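Local atomic coordinates of putative cell invasion protein with MAC/Perforin domain (PDB entry 3KK7), a protein that is of unknown function but belongs to the membrane-attack complex/perforin family and may take part in cell invasion. Residues V79-M82 / K83-L86. Sequence-based numbering, arbitrary orientation.
Sequences VVNM and KKLL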
ATOM      1  N   VAL A  79      -9.488  -5.804  -4.678  1.00 25.77           N
ATOM      2  CA  VAL A  79      -9.297  -5.972  -3.242  1.00 25.38           C
ATOM      3  C   VAL A  79     -10.673  -6.183  -2.584  1.00 25.17           C
ATOM      4  O   VAL A  79     -10.880  -7.147  -1.825  1.00 24.73           O
ATOM      5  CB  VAL A  79      -8.579  -4.776  -2.649  1.00 25.16           C
ATOM      6  CG1 VAL A  79      -8.579  -4.856  -1.163  1.00 23.74           C
ATOM      7  CG2 VAL A  79      -7.174  -4.718  -3.216  1.00 24.82           C
ATOM      8  N   VAL A  80     -11.618  -5.312  -2.911  1.00 24.93           N
ATOM      9  CA  VAL A  80     -12.985  -5.506  -2.456  1.00 24.91           C
ATOM     10  C   VAL A  80     -13.718  -6.373  -3.456  1.00 25.39           C
ATOM     11  O   VAL A  80     -13.626  -6.140  -4.662  1.00 25.42           O
ATOM     12  CB  VAL A  80     -13.745  -4.178  -2.274  1.00 24.94           C
ATOM     13  CG1 VAL A  80     -15.102  -4.455  -1.665  1.00 23.51           C
ATOM     14  CG2 VAL A  80     -12.959  -3.218  -1.372  1.00 22.65           C
ATOM     15  N   ASN A  81     -14.409  -7.404  -2.957  1.00 25.69           N
ATOM     16  CA  ASN A  81     -15.368  -8.149  -3.786  1.00 25.35           C
ATOM     17  C   ASN A  81     -16.661  -7.324  -3.932  1.00 25.86           C
ATOM     18  O   ASN A  81     -17.611  -7.514  -3.167  1.00 26.19           O
ATOM     19  CB  ASN A  81     -15.663  -9.527  -3.192  1.00 25.43           C
ATOM     20  CG  ASN A  81     -16.586 -10.373  -4.080  1.00 24.24           C
ATOM     21  OD1 ASN A  81     -17.230  -9.858  -4.970  1.00 24.76           O
ATOM     22  ND2 ASN A  81     -16.638 -11.669  -3.830  1.00 21.39           N
HETATM   23  N   MSE A  82     -16.668  -6.421  -4.924  1.00 25.65           N
HETATM   24  CA  MSE A  82     -17.767  -5.492  -5.194  1.00 25.34           C
HETATM   25  C   MSE A  82     -19.091  -6.152  -5.526  1.00 24.84           C
HETATM   26  O   MSE A  82     -20.131  -5.692  -5.091  1.00 25.21           O
HETATM   27  CB  MSE A  82     -17.398  -4.559  -6.347  1.00 25.02           C
HETATM   28  CG  MSE A  82     -16.299  -3.587  -6.011  1.00 26.05           C
HETATM   29 SE   MSE A  82     -16.738  -2.323  -4.557  0.75 25.51          SE
HETATM   30  CE  MSE A  82     -18.229  -1.481  -5.460  1.00 22.26           C
ATOM     31  N   LYS A  83     -19.063  -7.203  -6.321  1.00 24.65           N
ATOM     32  CA  LYS A  83     -20.285  -7.886  -6.667  1.00 24.60           C
ATOM     33  C   LYS A  83     -20.926  -8.417  -5.377  1.00 23.99           C
ATOM     34  O   LYS A  83     -22.119  -8.241  -5.156  1.00 23.63           O
ATOM     35  CB  LYS A  83     -20.037  -9.005  -7.678  1.00 24.72           C
ATOM     36  CG  LYS A  83     -21.227  -9.987  -7.876  1.00 27.04           C
ATOM     37  CD  LYS A  83     -20.919 -11.061  -8.931  1.00 29.20           C
ATOM     38  CE  LYS A  83     -22.176 -11.823  -9.387  1.00 30.25           C
ATOM     39  NZ  LYS A  83     -22.650 -12.840  -8.403  1.00 31.03           N
ATOM     40  N   LYS A  84     -20.138  -9.055  -4.528  1.00 23.52           N
ATOM     41  CA  LYS A  84     -20.686  -9.588  -3.284  1.00 23.67           C
ATOM     42  C   LYS A  84     -21.182  -8.476  -2.356  1.00 22.22           C
ATOM     43  O   LYS A  84     -22.245  -8.588  -1.758  1.00 22.20           O
ATOM     44  CB  LYS A  84     -19.662 -10.442  -2.554  1.00 24.54           C
ATOM     45  CG  LYS A  84     -20.250 -11.266  -1.392  1.00 27.62           C
ATOM     46  CD  LYS A  84     -19.134 -11.886  -0.552  1.00 32.24           C
ATOM     47  CE  LYS A  84     -19.698 -12.805   0.520  1.00 35.69           C
ATOM     48  NZ  LYS A  84     -18.888 -14.078   0.607  1.00 39.39           N
ATOM     49  N   LEU A  85     -20.418  -7.406  -2.246  1.00 20.79           N
ATOM     50  CA  LEU A  85     -20.786  -6.292  -1.375  1.00 19.83           C
ATOM     51  C   LEU A  85     -22.099  -5.676  -1.812  1.00 19.17           C
ATOM     52  O   LEU A  85     -22.959  -5.418  -0.989  1.00 18.68           O
ATOM     53  CB  LEU A  85     -19.687  -5.219  -1.347  1.00 19.21           C
ATOM     54  CG  LEU A  85     -19.934  -3.933  -0.543  1.00 17.96           C
ATOM     55  CD1 LEU A  85     -19.990  -4.172   0.948  1.00 12.64           C
ATOM     56  CD2 LEU A  85     -18.829  -2.923  -0.893  1.00 17.44           C
ATOM     57  N   LEU A  86     -22.266  -5.469  -3.108  1.00 19.00           N
ATOM     58  CA  LEU A  86     -23.431  -4.722  -3.587  1.00 18.83           C
ATOM     59  C   LEU A  86     -24.680  -5.568  -3.569  1.00 18.95           C
ATOM     60  O   LEU A  86     -25.779  -5.059  -3.464  1.00 18.71           O
ATOM     61  CB  LEU A  86     -23.175  -4.115  -4.965  1.00 18.47           C
ATOM     62  CG  LEU A  86     -22.056  -3.070  -5.002  1.00 18.82           C
ATOM     63  CD1 LEU A  86     -21.820  -2.632  -6.457  1.00 16.63           C
ATOM     64  CD2 LEU A  86     -22.272  -1.852  -4.037  1.00 17.57           C
TER
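Leu85 N donates to Asn81 O over 3.0 Å and Leu86 N to Met82 O over 2.9 Å, the first two i+4 to i backbone bonds as the loop after strand 75-76 winds into helix 82-88. Asn81 is the N-cap: its OD1 takes the amide of Lys84 at 3.0 Å, a nearly straight bond (166° at the hydrogen) that arrives from above the amide plane, 59° out of it. With CG anti to the backbone N (chi1 -176°), the side-chain amide sits on the carbonyl side and crosses the Lys84 chain at about a right angle, CG 3.4 Å from Lys84 CB. An inverse gamma turn centred on Asn81, its Met82 N to Val80 O bond weak, leads into this short MACPF helix, which precedes strand 93-108 of the large antiparallel sheet. Replacing Asn81 by an alanine would probably leave the Lys84 amide without its cap and fray the first turn. On the apolar side, the folded chain of selenomethionine Met82 brings CE to 3.9 Å from Leu86 CD1, while Val80 CG1 meets Leu85 CD2 at 4.1 Å. Ile183 touches both Val80 and Leu85; Ile93 packs on Met82 and Leu86. Lys83 salt-bridges Glu87, and Lys84 reaches Asn486.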